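Local coordinates for serine-rich Repeat Adhesion Glycoprotein (Srr1) (Streptococcus agalactiae, PDB 4MBO) that acts as a bacterial surface adhesin that binds host fibrinogen, at residues A[161-166]-A[196-201]; A[172-177]-A[242-247]; A[211-216]-A[297-302]; A[228-233]-A[284-289]. One frame throughout, in Å; residues are numbered along the deposited sequence. Where two conformers were deposited one is given.

Contact 1. Residues A[161-166]-A[196-201]; sequences PSVTEH and EGKEMY
E165 and K198 meet through their charged ends, but at long range: K198 NZ lies 3.5 Å from E165 OE1, a salt bridge whose hydrogen bond is weak and, since K198 has an alternate copy, doubtful. A water does the closer work, accepting from K198 NZ at 2.9 Å and donating to both E165 OE1 and the carbonyl oxygen of T164. A second water donates to E165 OE1 at 2.7 Å and to E199 O, tying the glutamate to the backbone of the other segment. V163 sits beside these charges with its two methyls divided: CG1 lies 3.6 Å from K198 NZ, while CG2 faces E196 CG more loosely at 4.2 Å. Beyond it the ring of P161 brings its CG methylene to 3.3 Å from E196 OE2, a close van der Waals contact with a carboxylate oxygen and not a hydrogen bond.

The two segments are not paired with each other. Both flank strand 169-181 in an antiparallel sheet of the adhesin's C-terminal family region, so the side chains reach over that middle strand, where S162 pairs with V173 and Y201 with K170. Long, flexible residues suit such a span at the surface. K198 bends at chi3 (61°), which places its CE 3.8 Å from E165 OE1, and E165 bends at chi2 (68°). Further out, E165 has a stronger partner for its other oxygen, OE2, in the salt bridge with K170. N172 OD1 accepts from the backbone nitrogen of E196, and N194 OD1 from that of K198. G197 makes the turn between these two residues with a positive phi (63°), a conformation glycine adopts easily.

Contact 2. Residues A[172-177]-A[242-247]; sequences NVRSRI and DSMDQN
R174 grips D242 where strand 169-181 of the sheet meets the long loop before strand 254-255, which here forms an ST turn with S243 OG accepting from D245 N; the hydroxyl is also hydrogen-bonded to Q128 O. The tight part is made by two arginines and a methionine between them. NH1 and NH2 of R174 both reach D242 OD1, at 3.2 and 2.9 Å; NH1 comes from above the carboxylate plane, and NH2 meets the anti side. The same guanidinium also donates to N159 O and Q192 OE1. M244 extends an unbent chain whose CE lies 3.8 Å from R174 CG and from S175 C, and its SD is 3.9 Å from R176 CB. A slim, flexible thioether suits this position along the strand, while I190 and Q192 of strand 186-202 also touch it.

The loop loosens beyond M244. D245 is partly exposed, its OD2 paired with K179. D242, too, is partly open despite its two bonds. R176 instead is buried, its charge met by D38 through NE; its NH2 is hydrogen-bonded to Q128 OE1 and also donates in the carbonyl plane, on a lone pair, to S243 O at 2.9 Å.

Contact 3. Residues A[211-216]-A[297-302]; sequences TIIGSD and LYSTVS
L297 opens the pairing with S215, its CD2 lying 3.4 Å from G214 O. Next comes Y298, whose backbone N and O both bond to G214 in an antiparallel hydrogen-bonded pair. Its ring turns back across the partner strand, CG lying between the backbone N and carbonyl carbon (chi1 67°), and spreads one face over the glycine: G214 CA stands 4.0 Å from the ring centroid in a CH-pi contact. Glycine suits this place because its bare backbone lets the ring come down flat. D216 OD1 lies near Y298 CD2, its carboxylate plane turned 20° from the ring plane. Y298 OH is hydrogen-bonded to a water at 2.6 Å and to Q306 NE2; K311 makes a cation-pi contact with the ring.

S299 faces I213, with OG 3.7 Å from its CG1, and S299 OG is hydrogen-bonded to T191 OG1 and Y189 OH. At T300 the regular ladder changes: T300 N still donates to I212 O, but I212 N donates to the side-chain OG1 of T300 at 3.0 Å. That hydroxyl in turn donates to S302 OG. T300 O is then taken by T211 OG1, at 2.9 Å, whose hydroxyl is also bonded to W273 NE1. V301 adds CG2, 3.9 Å from T211 OG1, and S302 ends the walk with OG 4.0 Å from I212 CG1.

Within the antiparallel sheet of strands 262-264, 269-272, 210-215, 295-302 and 309-316, these threonines imply a pairing in which hydroxyls replace backbone partners while the register continues unbroken.

Contact 4. Residues A[228-233]-A[284-289]; sequences AEVKIL and YVVLVK
L287 carries the fullest contact of this antiparallel strand pair, filling the hollow between K231 and L233 on the facing strand. The two strands run at 167° in the curled sheet of the C-terminal family region, where 283-290 lies between 186-202 and 229-235. Six backbone bonds join E229 with K289, K231 with L287 and L233 with V285, and set which side chains become neighbours.

On the face with L287, the chi2 of 88° turns CD1 into the groove: it lies 3.9 Å from L233 CD1, 4.1 Å from K231 CE and 3.7 Å from K231 O. Leucine suits the spot because one branch reaches across to the partner strand, and K231 lies side by side with it, CE nearest. At the strand end E229 lies beside K289, OE1 meeting the lysine's CD at 3.7 Å; both are deposited in two conformers, so this side-chain contact is doubtful.

The other face is one of beta-branched residues. Bumps from V230, I232, V286 and V288 meet loosely, methyl against methyl: V230 CG1 touches V286 CG1 at 4.1 Å, and its CG2 is near V288 CG2 at 4.4 Å. I232 CG1 lies 4.3 Å from V286 CG2, and its CG2 is near Y284 CD1. Beyond this face, I271 of strand 269-272 packs on I232 and V286, so these two beta-branched residues form an inner wall between sheets. Y284 lies at the end of the pair, its ring stacked on W273 and edge-to-face with Y260, while L233 O meets the ring's own edge, 3.6 Å from CD1.

Contacts 1 and 2 are joined through strand 169-181: S162 O lies 3.4 Å from N172 CB, and P161 CB is 3.6 Å from V173 O. The same strand packs on contact 3, with S175 CB 3.7 Å from S299 OG and V173 CB 3.8 Å from V301 CG2. M200 CE touches V301 CG1 at 3.8 Å, linking contact 1 to contact 3. Contact 4 meets contact 3 where I213 CD1 reaches V286 CG1 at 3.9 Å, so two sheets face each other there. The side chains of D242 and E196 each lie near a bound calcium ion, about 5 Å for D242 and about 6 Å for E196; the side chain of V285 in contact 4 is about 11 Å from a bound calcium ion.

Contact 1. Residues A[161-166]-A[196-201]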
loop_
_atom_site.group_PDB
_atom_site.type_symbol
_atom_site.label_atom_id
_atom_site.label_comp_id
_atom_site.label_asym_id
_atom_site.label_seq_id
_atom_site.Cartn_x
_atom_site.Cartn_y
_atom_site.Cartn_z
ATOM N N PRO A 161 -8.086 -1.472 14.363
ATOM C CA PRO A 161 -9.352 -0.747 14.273
ATOM C C PRO A 161 -9.732 0.067 15.491
ATOM O O PRO A 161 -9.236 -0.182 16.600
ATOM C CB PRO A 161 -10.373 -1.874 14.072
ATOM C CG PRO A 161 -9.589 -2.955 13.405
ATOM C CD PRO A 161 -8.250 -2.902 14.068
ATOM N N SER A 162 -10.577 1.075 15.264
ATOM C CA SER A 162 -11.193 1.841 16.334
ATOM C C SER A 162 -12.357 0.990 16.793
ATOM O O SER A 162 -13.112 0.487 15.960
ATOM C CB SER A 162 -11.741 3.165 15.822
ATOM O OG SER A 162 -10.698 4.043 15.476
ATOM N N VAL A 163 -12.526 0.863 18.110
ATOM C CA VAL A 163 -13.593 0.052 18.692
ATOM C C VAL A 163 -14.296 0.745 19.858
ATOM O O VAL A 163 -13.646 1.340 20.704
ATOM C CB VAL A 163 -12.993 -1.247 19.273
ATOM C CG1 VAL A 163 -14.068 -2.146 19.880
ATOM C CG2 VAL A 163 -12.210 -1.999 18.223
ATOM N N THR A 164 -15.615 0.644 19.892
ATOM C CA THR A 164 -16.414 1.124 21.005
ATOM C C THR A 164 -17.246 -0.074 21.461
ATOM O O THR A 164 -17.911 -0.723 20.650
ATOM C CB THR A 164 -17.358 2.276 20.592
ATOM O OG1 THR A 164 -16.572 3.437 20.266
ATOM C CG2 THR A 164 -18.313 2.597 21.696
ATOM N N GLU A 165 -17.166 -0.403 22.750
ATOM C CA GLU A 165 -17.909 -1.538 23.301
ATOM C C GLU A 165 -18.574 -1.101 24.595
ATOM O O GLU A 165 -17.980 -1.169 25.672
ATOM C CB GLU A 165 -17.004 -2.766 23.516
ATOM C CG GLU A 165 -17.707 -4.001 24.109
ATOM C CD GLU A 165 -18.745 -4.685 23.204
ATOM O OE1 GLU A 165 -18.684 -4.557 21.958
ATOM O OE2 GLU A 165 -19.608 -5.423 23.747
ATOM N N HIS A 166 -19.793 -0.611 24.467
ATOM C CA HIS A 166 -20.613 -0.213 25.601
ATOM C C HIS A 166 -21.937 -0.954 25.540
ATOM O O HIS A 166 -22.296 -1.584 24.528
ATOM C CB HIS A 166 -20.906 1.290 25.618
ATOM C CG HIS A 166 -19.697 2.146 25.817
ATOM N ND1 HIS A 166 -19.704 3.503 25.577
ATOM C CD2 HIS A 166 -18.423 1.833 26.149
ATOM C CE1 HIS A 166 -18.501 3.998 25.812
ATOM N NE2 HIS A 166 -17.702 3.004 26.157
ATOM N N GLU A 196 -13.311 -6.330 13.053
ATOM C CA GLU A 196 -13.069 -7.226 14.185
ATOM C C GLU A 196 -13.977 -8.474 14.210
ATOM O O GLU A 196 -13.737 -9.415 14.972
ATOM C CB GLU A 196 -13.249 -6.454 15.506
ATOM C CG GLU A 196 -12.299 -5.282 15.682
ATOM C CD GLU A 196 -10.937 -5.710 16.152
ATOM O OE1 GLU A 196 -10.847 -6.140 17.324
ATOM O OE2 GLU A 196 -9.967 -5.622 15.369
ATOM N N GLY A 197 -15.022 -8.473 13.399
ATOM C CA GLY A 197 -15.953 -9.602 13.387
ATOM C C GLY A 197 -16.642 -9.764 14.735
ATOM O O GLY A 197 -16.634 -10.857 15.320
ATOM N N LYS A 198 -17.233 -8.668 15.213
ATOM C CA LYS A 198 -17.968 -8.621 16.479
ATOM C C LYS A 198 -19.405 -8.214 16.198
ATOM O O LYS A 198 -19.726 -7.747 15.110
ATOM C CB LYS A 198 -17.376 -7.555 17.411
ATOM C CG LYS A 198 -15.881 -7.629 17.670
ATOM C CD LYS A 198 -15.387 -6.430 18.498
ATOM C CE LYS A 198 -16.061 -6.365 19.869
ATOM N NZ LYS A 198 -15.492 -5.336 20.794
ATOM N N GLU A 199 -20.293 -8.395 17.168
ATOM C CA GLU A 199 -21.627 -7.853 16.994
ATOM C C GLU A 199 -21.497 -6.321 17.001
ATOM O O GLU A 199 -20.730 -5.759 17.809
ATOM C CB GLU A 199 -22.543 -8.278 18.127
ATOM C CG GLU A 199 -22.849 -9.773 18.130
ATOM C CD GLU A 199 -23.630 -10.228 16.888
ATOM O OE1 GLU A 199 -24.483 -9.436 16.418
ATOM O OE2 GLU A 199 -23.422 -11.382 16.399
ATOM N N MET A 200 -22.221 -5.665 16.106
ATOM C CA MET A 200 -22.326 -4.199 16.102
ATOM C C MET A 200 -23.784 -3.903 16.421
ATOM O O MET A 200 -24.679 -4.593 15.947
ATOM C CB MET A 200 -21.873 -3.548 14.802
ATOM C CG MET A 200 -20.437 -3.916 14.451
ATOM S SD MET A 200 -19.598 -2.669 13.466
ATOM C CE MET A 200 -20.817 -2.455 12.203
ATOM N N TYR A 201 -24.008 -2.885 17.229
ATOM C CA TYR A 201 -25.323 -2.620 17.751
ATOM C C TYR A 201 -25.522 -1.210 18.264
ATOM O O TYR A 201 -24.631 -0.653 18.918
ATOM C CB TYR A 201 -25.517 -3.595 18.922
ATOM C CG TYR A 201 -26.687 -3.395 19.868
ATOM C CD1 TYR A 201 -27.978 -3.781 19.498
ATOM C CD2 TYR A 201 -26.490 -2.946 21.175
ATOM C CE1 TYR A 201 -29.043 -3.669 20.366
ATOM C CE2 TYR A 201 -27.566 -2.832 22.061
ATOM C CZ TYR A 201 -28.830 -3.192 21.647
ATOM O OH TYR A 201 -29.891 -3.093 22.520
HETATM O O HOH W 1 -17.465 -3.444 19.872
HETATM O O HOH W 2 -19.638 -6.436 20.247
#

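Contact 2. Residues A[172-177]-A[242-247]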
loop_
_atom_site.group_PDB
_atom_site.type_symbol
_atom_site.label_atom_id
_atom_site.label_comp_id
_atom_site.label_asym_id
_atom_site.label_seq_id
_atom_site.Cartn_x
_atom_site.Cartn_y
_atom_site.Cartn_z
ATOM N N ASN A 172 -17.175 -0.924 15.437
ATOM C CA ASN A 172 -15.747 -0.964 15.131
ATOM C C ASN A 172 -15.534 -0.684 13.647
ATOM O O ASN A 172 -16.329 -1.078 12.830
ATOM C CB ASN A 172 -15.030 -2.243 15.588
ATOM C CG ASN A 172 -15.436 -3.490 14.822
ATOM O OD1 ASN A 172 -14.720 -3.898 13.917
ATOM N ND2 ASN A 172 -16.561 -4.100 15.198
ATOM N N VAL A 173 -14.442 0.014 13.321
ATOM C CA VAL A 173 -14.181 0.480 11.964
ATOM C C VAL A 173 -12.697 0.749 11.758
ATOM O O VAL A 173 -11.946 1.030 12.722
ATOM C CB VAL A 173 -15.015 1.786 11.701
ATOM C CG1 VAL A 173 -14.424 2.962 12.496
ATOM C CG2 VAL A 173 -15.120 2.144 10.220
ATOM N N ARG A 174 -12.274 0.694 10.505
ATOM C CA ARG A 174 -10.895 1.043 10.123
ATOM C C ARG A 174 -10.881 1.505 8.684
ATOM O O ARG A 174 -11.700 1.057 7.896
ATOM C CB ARG A 174 -9.937 -0.137 10.344
ATOM C CG ARG A 174 -8.490 0.182 10.039
ATOM C CD ARG A 174 -7.549 -0.939 10.471
ATOM N NE ARG A 174 -7.939 -2.218 9.875
ATOM C CZ ARG A 174 -7.319 -3.376 10.111
ATOM N NH1 ARG A 174 -6.249 -3.408 10.901
ATOM N NH2 ARG A 174 -7.772 -4.500 9.559
ATOM N N SER A 175 -9.989 2.423 8.321
ATOM C CA SER A 175 -9.882 2.849 6.940
ATOM C C SER A 175 -8.436 3.054 6.567
ATOM O O SER A 175 -7.610 3.123 7.442
ATOM C CB SER A 175 -10.682 4.104 6.706
ATOM O OG SER A 175 -10.119 5.181 7.465
ATOM N N ARG A 176 -8.156 3.118 5.278
ATOM C CA ARG A 176 -6.781 3.267 4.790
ATOM C C ARG A 176 -6.738 3.761 3.360
ATOM O O ARG A 176 -7.514 3.335 2.528
ATOM C CB ARG A 176 -6.116 1.882 4.884
ATOM C CG ARG A 176 -4.628 1.849 4.681
ATOM C CD ARG A 176 -4.088 0.442 4.972
ATOM N NE ARG A 176 -2.652 0.559 5.053
ATOM C CZ ARG A 176 -1.802 0.252 4.096
ATOM N NH1 ARG A 176 -0.528 0.527 4.291
ATOM N NH2 ARG A 176 -2.194 -0.288 2.947
ATOM N N ILE A 177 -5.802 4.674 3.050
ATOM C CA ILE A 177 -5.522 5.021 1.702
ATOM C C ILE A 177 -4.518 3.949 1.309
ATOM O O ILE A 177 -3.391 3.888 1.850
ATOM C CB ILE A 177 -4.908 6.423 1.581
ATOM C CG1 ILE A 177 -5.947 7.448 2.020
ATOM C CG2 ILE A 177 -4.429 6.630 0.175
ATOM C CD1 ILE A 177 -5.485 8.887 2.042
ATOM N N ASP A 242 -5.179 -6.432 6.740
ATOM C CA ASP A 242 -4.961 -5.161 7.389
ATOM C C ASP A 242 -4.509 -4.095 6.367
ATOM O O ASP A 242 -4.758 -2.897 6.535
ATOM C CB ASP A 242 -3.919 -5.318 8.507
ATOM C CG ASP A 242 -4.352 -6.290 9.625
ATOM O OD1 ASP A 242 -5.576 -6.370 9.932
ATOM O OD2 ASP A 242 -3.471 -6.964 10.186
ATOM N N SER A 243 -3.810 -4.512 5.300
ATOM C CA SER A 243 -3.415 -3.545 4.263
ATOM C C SER A 243 -4.568 -3.139 3.374
ATOM O O SER A 243 -4.518 -2.089 2.749
ATOM C CB SER A 243 -2.337 -4.118 3.343
ATOM O OG SER A 243 -2.900 -5.146 2.555
ATOM N N MET A 244 -5.601 -3.981 3.312
ATOM C CA MET A 244 -6.753 -3.762 2.474
ATOM C C MET A 244 -6.450 -3.879 0.987
ATOM O O MET A 244 -7.311 -3.604 0.167
ATOM C CB MET A 244 -7.449 -2.440 2.804
ATOM C CG MET A 244 -7.641 -2.226 4.277
ATOM S SD MET A 244 -8.804 -0.891 4.613
ATOM C CE MET A 244 -8.620 -0.760 6.381
ATOM N N ASP A 245 -5.237 -4.317 0.638
ATOM C CA ASP A 245 -4.883 -4.520 -0.770
ATOM C C ASP A 245 -5.004 -5.997 -1.046
ATOM O O ASP A 245 -4.067 -6.766 -0.845
ATOM C CB ASP A 245 -3.477 -4.034 -1.063
ATOM C CG ASP A 245 -3.219 -3.862 -2.567
ATOM O OD1 ASP A 245 -4.056 -4.355 -3.371
ATOM O OD2 ASP A 245 -2.178 -3.284 -2.943
ATOM N N GLN A 246 -6.187 -6.408 -1.478
ATOM C CA GLN A 246 -6.412 -7.829 -1.711
ATOM C C GLN A 246 -7.344 -8.011 -2.917
ATOM O O GLN A 246 -7.820 -7.054 -3.499
ATOM C CB GLN A 246 -6.964 -8.484 -0.434
ATOM C CG GLN A 246 -8.214 -7.789 0.114
ATOM C CD GLN A 246 -8.706 -8.357 1.460
ATOM O OE1 GLN A 246 -8.737 -7.667 2.469
ATOM N NE2 GLN A 246 -9.062 -9.626 1.463
ATOM N N ASN A 247 -7.549 -9.261 -3.294
ATOM C CA ASN A 247 -8.367 -9.567 -4.447
ATOM C C ASN A 247 -9.837 -9.480 -4.053
ATOM O O ASN A 247 -10.367 -10.391 -3.415
ATOM C CB ASN A 247 -8.041 -10.961 -4.961
ATOM C CG ASN A 247 -8.875 -11.329 -6.158
ATOM O OD1 ASN A 247 -9.504 -10.477 -6.767
ATOM N ND2 ASN A 247 -8.848 -12.586 -6.522
#

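Contact 3. Residues A[211-216]-A[297-302]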
loop_
_atom_site.group_PDB
_atom_site.type_symbol
_atom_site.label_atom_id
_atom_site.label_comp_id
_atom_site.label_asym_id
_atom_site.label_seq_id
_atom_site.Cartn_x
_atom_site.Cartn_y
_atom_site.Cartn_z
ATOM N N THR A 211 -22.543 4.624 8.043
ATOM C CA THR A 211 -21.130 4.920 7.770
ATOM C C THR A 211 -21.043 6.255 7.047
ATOM O O THR A 211 -21.691 6.459 6.032
ATOM C CB THR A 211 -20.419 3.822 6.999
ATOM O OG1 THR A 211 -20.162 2.744 7.887
ATOM C CG2 THR A 211 -19.108 4.319 6.398
ATOM N N ILE A 212 -20.305 7.196 7.655
ATOM C CA ILE A 212 -20.053 8.479 7.077
ATOM C C ILE A 212 -18.564 8.499 6.676
ATOM O O ILE A 212 -17.674 8.094 7.447
ATOM C CB ILE A 212 -20.253 9.636 8.065
ATOM C CG1 ILE A 212 -21.585 9.539 8.842
ATOM C CG2 ILE A 212 -20.092 10.962 7.329
ATOM C CD1 ILE A 212 -22.779 9.305 8.005
ATOM N N ILE A 213 -18.315 8.967 5.460
ATOM C CA ILE A 213 -16.956 9.147 4.937
ATOM C C ILE A 213 -16.849 10.629 4.620
ATOM O O ILE A 213 -17.684 11.192 3.890
ATOM C CB ILE A 213 -16.723 8.288 3.701
ATOM C CG1 ILE A 213 -16.734 6.799 4.135
ATOM C CG2 ILE A 213 -15.405 8.659 3.023
ATOM C CD1 ILE A 213 -16.954 5.825 3.018
ATOM N N GLY A 214 -15.840 11.289 5.175
ATOM C CA GLY A 214 -15.690 12.723 4.954
ATOM C C GLY A 214 -14.261 13.139 5.201
ATOM O O GLY A 214 -13.374 12.286 5.194
ATOM N N SER A 215 -14.044 14.444 5.373
ATOM C CA SER A 215 -12.681 14.931 5.666
ATOM C C SER A 215 -12.731 15.984 6.764
ATOM O O SER A 215 -13.723 16.705 6.916
ATOM C CB SER A 215 -11.970 15.412 4.404
ATOM O OG SER A 215 -12.703 16.398 3.715
ATOM N N ASP A 216 -11.650 16.040 7.543
ATOM C CA ASP A 216 -11.557 16.951 8.682
ATOM C C ASP A 216 -11.060 18.332 8.254
ATOM O O ASP A 216 -11.866 19.246 8.052
ATOM C CB ASP A 216 -10.650 16.335 9.765
ATOM C CG ASP A 216 -11.246 15.057 10.382
ATOM O OD1 ASP A 216 -12.405 15.118 10.877
ATOM O OD2 ASP A 216 -10.546 14.006 10.406
ATOM N N LEU A 297 -8.885 11.941 5.303
ATOM C CA LEU A 297 -10.236 11.414 5.205
ATOM C C LEU A 297 -10.528 10.648 6.477
ATOM O O LEU A 297 -9.618 10.138 7.132
ATOM C CB LEU A 297 -10.321 10.444 4.045
ATOM C CG LEU A 297 -10.275 11.102 2.650
ATOM C CD1 LEU A 297 -9.815 10.078 1.603
ATOM C CD2 LEU A 297 -11.634 11.727 2.329
ATOM N N TYR A 298 -11.804 10.526 6.793
ATOM C CA TYR A 298 -12.225 9.718 7.924
ATOM C C TYR A 298 -13.438 8.908 7.530
ATOM O O TYR A 298 -14.147 9.209 6.548
ATOM C CB TYR A 298 -12.605 10.544 9.136
ATOM C CG TYR A 298 -13.845 11.406 8.966
ATOM C CD1 TYR A 298 -15.106 10.871 9.155
ATOM C CD2 TYR A 298 -13.755 12.761 8.638
ATOM C CE1 TYR A 298 -16.257 11.635 9.011
ATOM C CE2 TYR A 298 -14.900 13.545 8.501
ATOM C CZ TYR A 298 -16.150 12.991 8.688
ATOM O OH TYR A 298 -17.329 13.739 8.537
ATOM N N SER A 299 -13.642 7.840 8.288
ATOM C CA SER A 299 -14.827 6.971 8.150
ATOM C C SER A 299 -15.393 6.656 9.502
ATOM O O SER A 299 -14.658 6.539 10.488
ATOM C CB SER A 299 -14.444 5.629 7.501
ATOM O OG SER A 299 -13.892 5.831 6.226
ATOM N N THR A 300 -16.704 6.432 9.550
ATOM C CA THR A 300 -17.329 6.073 10.803
ATOM C C THR A 300 -18.227 4.855 10.692
ATOM O O THR A 300 -18.584 4.434 9.609
ATOM C CB THR A 300 -18.280 7.187 11.318
ATOM O OG1 THR A 300 -19.483 7.208 10.529
ATOM C CG2 THR A 300 -17.632 8.549 11.341
ATOM N N VAL A 301 -18.600 4.345 11.865
ATOM C CA VAL A 301 -19.763 3.504 12.021
ATOM C C VAL A 301 -20.452 4.272 13.175
ATOM O O VAL A 301 -19.956 4.245 14.335
ATOM C CB VAL A 301 -19.472 2.059 12.380
ATOM C CG1 VAL A 301 -20.774 1.352 12.704
ATOM C CG2 VAL A 301 -18.794 1.359 11.234
ATOM N N SER A 302 -21.518 5.007 12.860
ATOM C CA SER A 302 -22.079 5.955 13.831
ATOM C C SER A 302 -23.492 6.292 13.486
ATOM O O SER A 302 -24.050 5.754 12.548
ATOM C CB SER A 302 -21.278 7.286 13.760
ATOM O OG SER A 302 -21.425 7.944 12.462
HETATM O O HOH W 3 -17.070 16.155 7.680
#

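Contact 4. Residues A[228-233]-A[284-289]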
loop_
_atom_site.group_PDB
_atom_site.type_symbol
_atom_site.label_atom_id
_atom_site.label_comp_id
_atom_site.label_asym_id
_atom_site.label_seq_id
_atom_site.Cartn_x
_atom_site.Cartn_y
_atom_site.Cartn_z
ATOM N N ALA A 228 -16.657 10.668 -6.610
ATOM C CA ALA A 228 -16.224 9.389 -6.045
ATOM C C ALA A 228 -16.902 8.221 -6.722
ATOM O O ALA A 228 -18.126 8.266 -6.960
ATOM C CB ALA A 228 -16.536 9.329 -4.560
ATOM N N GLU A 229 -16.100 7.184 -6.988
ATOM C CA GLU A 229 -16.588 5.884 -7.461
ATOM C C GLU A 229 -16.656 5.071 -6.187
ATOM O O GLU A 229 -15.665 4.968 -5.460
ATOM C CB GLU A 229 -15.629 5.255 -8.457
ATOM C CG GLU A 229 -15.349 6.163 -9.631
ATOM C CD GLU A 229 -14.454 5.570 -10.697
ATOM O OE1 GLU A 229 -13.631 4.667 -10.419
ATOM O OE2 GLU A 229 -14.565 6.062 -11.831
ATOM N N VAL A 230 -17.838 4.541 -5.888
ATOM C CA VAL A 230 -18.082 3.815 -4.646
ATOM C C VAL A 230 -18.554 2.402 -4.922
ATOM O O VAL A 230 -19.472 2.197 -5.711
ATOM C CB VAL A 230 -19.188 4.512 -3.807
ATOM C CG1 VAL A 230 -19.450 3.765 -2.507
ATOM C CG2 VAL A 230 -18.819 5.954 -3.509
ATOM N N LYS A 231 -17.918 1.445 -4.256
ATOM C CA LYS A 231 -18.272 0.029 -4.362
ATOM C C LYS A 231 -18.343 -0.486 -2.937
ATOM O O LYS A 231 -17.504 -0.154 -2.099
ATOM C CB LYS A 231 -17.219 -0.774 -5.169
ATOM C CG LYS A 231 -17.529 -2.263 -5.308
ATOM C CD LYS A 231 -16.664 -3.001 -6.357
ATOM C CE LYS A 231 -15.190 -3.010 -5.995
ATOM N NZ LYS A 231 -14.366 -3.828 -6.961
ATOM N N ILE A 232 -19.374 -1.290 -2.651
ATOM C CA ILE A 232 -19.586 -1.879 -1.327
ATOM C C ILE A 232 -19.633 -3.400 -1.450
ATOM O O ILE A 232 -20.412 -3.959 -2.236
ATOM C CB ILE A 232 -20.884 -1.358 -0.663
ATOM C CG1 ILE A 232 -20.938 0.157 -0.758
ATOM C CG2 ILE A 232 -21.015 -1.886 0.755
ATOM C CD1 ILE A 232 -22.191 0.778 -0.196
ATOM N N LEU A 233 -18.779 -4.056 -0.679
ATOM C CA LEU A 233 -18.677 -5.499 -0.651
ATOM C C LEU A 233 -18.996 -6.047 0.721
ATOM O O LEU A 233 -18.794 -5.378 1.726
ATOM C CB LEU A 233 -17.247 -5.954 -1.041
ATOM C CG LEU A 233 -16.701 -5.383 -2.322
ATOM C CD1 LEU A 233 -15.254 -5.800 -2.499
ATOM C CD2 LEU A 233 -17.520 -5.796 -3.523
ATOM N N TYR A 284 -18.420 -5.308 6.059
ATOM C CA TYR A 284 -18.535 -4.652 4.773
ATOM C C TYR A 284 -17.239 -3.915 4.467
ATOM O O TYR A 284 -16.506 -3.518 5.363
ATOM C CB TYR A 284 -19.682 -3.645 4.720
ATOM C CG TYR A 284 -21.045 -4.249 4.923
ATOM C CD1 TYR A 284 -21.680 -4.928 3.900
ATOM C CD2 TYR A 284 -21.681 -4.154 6.139
ATOM C CE1 TYR A 284 -22.910 -5.519 4.074
ATOM C CE2 TYR A 284 -22.934 -4.701 6.324
ATOM C CZ TYR A 284 -23.542 -5.386 5.298
ATOM O OH TYR A 284 -24.786 -5.958 5.500
ATOM N N VAL A 285 -16.933 -3.803 3.184
ATOM C CA VAL A 285 -15.796 -3.038 2.713
ATOM C C VAL A 285 -16.361 -2.007 1.727
ATOM O O VAL A 285 -17.039 -2.353 0.761
ATOM C CB VAL A 285 -14.763 -3.921 2.048
ATOM C CG1 VAL A 285 -13.607 -3.079 1.585
ATOM C CG2 VAL A 285 -14.307 -5.032 2.990
ATOM N N VAL A 286 -16.073 -0.734 1.975
ATOM C CA VAL A 286 -16.483 0.350 1.105
ATOM C C VAL A 286 -15.239 0.885 0.411
ATOM O O VAL A 286 -14.290 1.358 1.081
ATOM C CB VAL A 286 -17.168 1.494 1.860
ATOM C CG1 VAL A 286 -17.515 2.597 0.858
ATOM C CG2 VAL A 286 -18.385 0.990 2.614
ATOM N N LEU A 287 -15.182 0.791 -0.911
ATOM C CA LEU A 287 -14.049 1.293 -1.660
ATOM C C LEU A 287 -14.445 2.598 -2.311
ATOM O O LEU A 287 -15.457 2.661 -3.005
ATOM C CB LEU A 287 -13.601 0.317 -2.725
ATOM C CG LEU A 287 -13.174 -1.075 -2.234
ATOM C CD1 LEU A 287 -14.334 -2.030 -2.133
ATOM C CD2 LEU A 287 -12.144 -1.600 -3.221
ATOM N N VAL A 288 -13.691 3.645 -2.044
ATOM C CA VAL A 288 -13.914 4.970 -2.627
ATOM C C VAL A 288 -12.697 5.370 -3.459
ATOM O O VAL A 288 -11.580 5.472 -2.918
ATOM C CB VAL A 288 -14.174 6.013 -1.530
ATOM C CG1 VAL A 288 -14.232 7.434 -2.098
ATOM C CG2 VAL A 288 -15.435 5.673 -0.757
ATOM N N LYS A 289 -12.903 5.556 -4.757
ATOM C CA LYS A 289 -11.825 6.044 -5.620
ATOM C C LYS A 289 -12.162 7.470 -5.997
ATOM O O LYS A 289 -13.282 7.762 -6.442
ATOM C CB LYS A 289 -11.651 5.201 -6.877
ATOM C CG LYS A 289 -10.460 5.646 -7.707
ATOM C CD LYS A 289 -10.236 4.812 -8.957
ATOM C CE LYS A 289 -9.728 3.420 -8.637
ATOM N NZ LYS A 289 -9.421 2.667 -9.889
#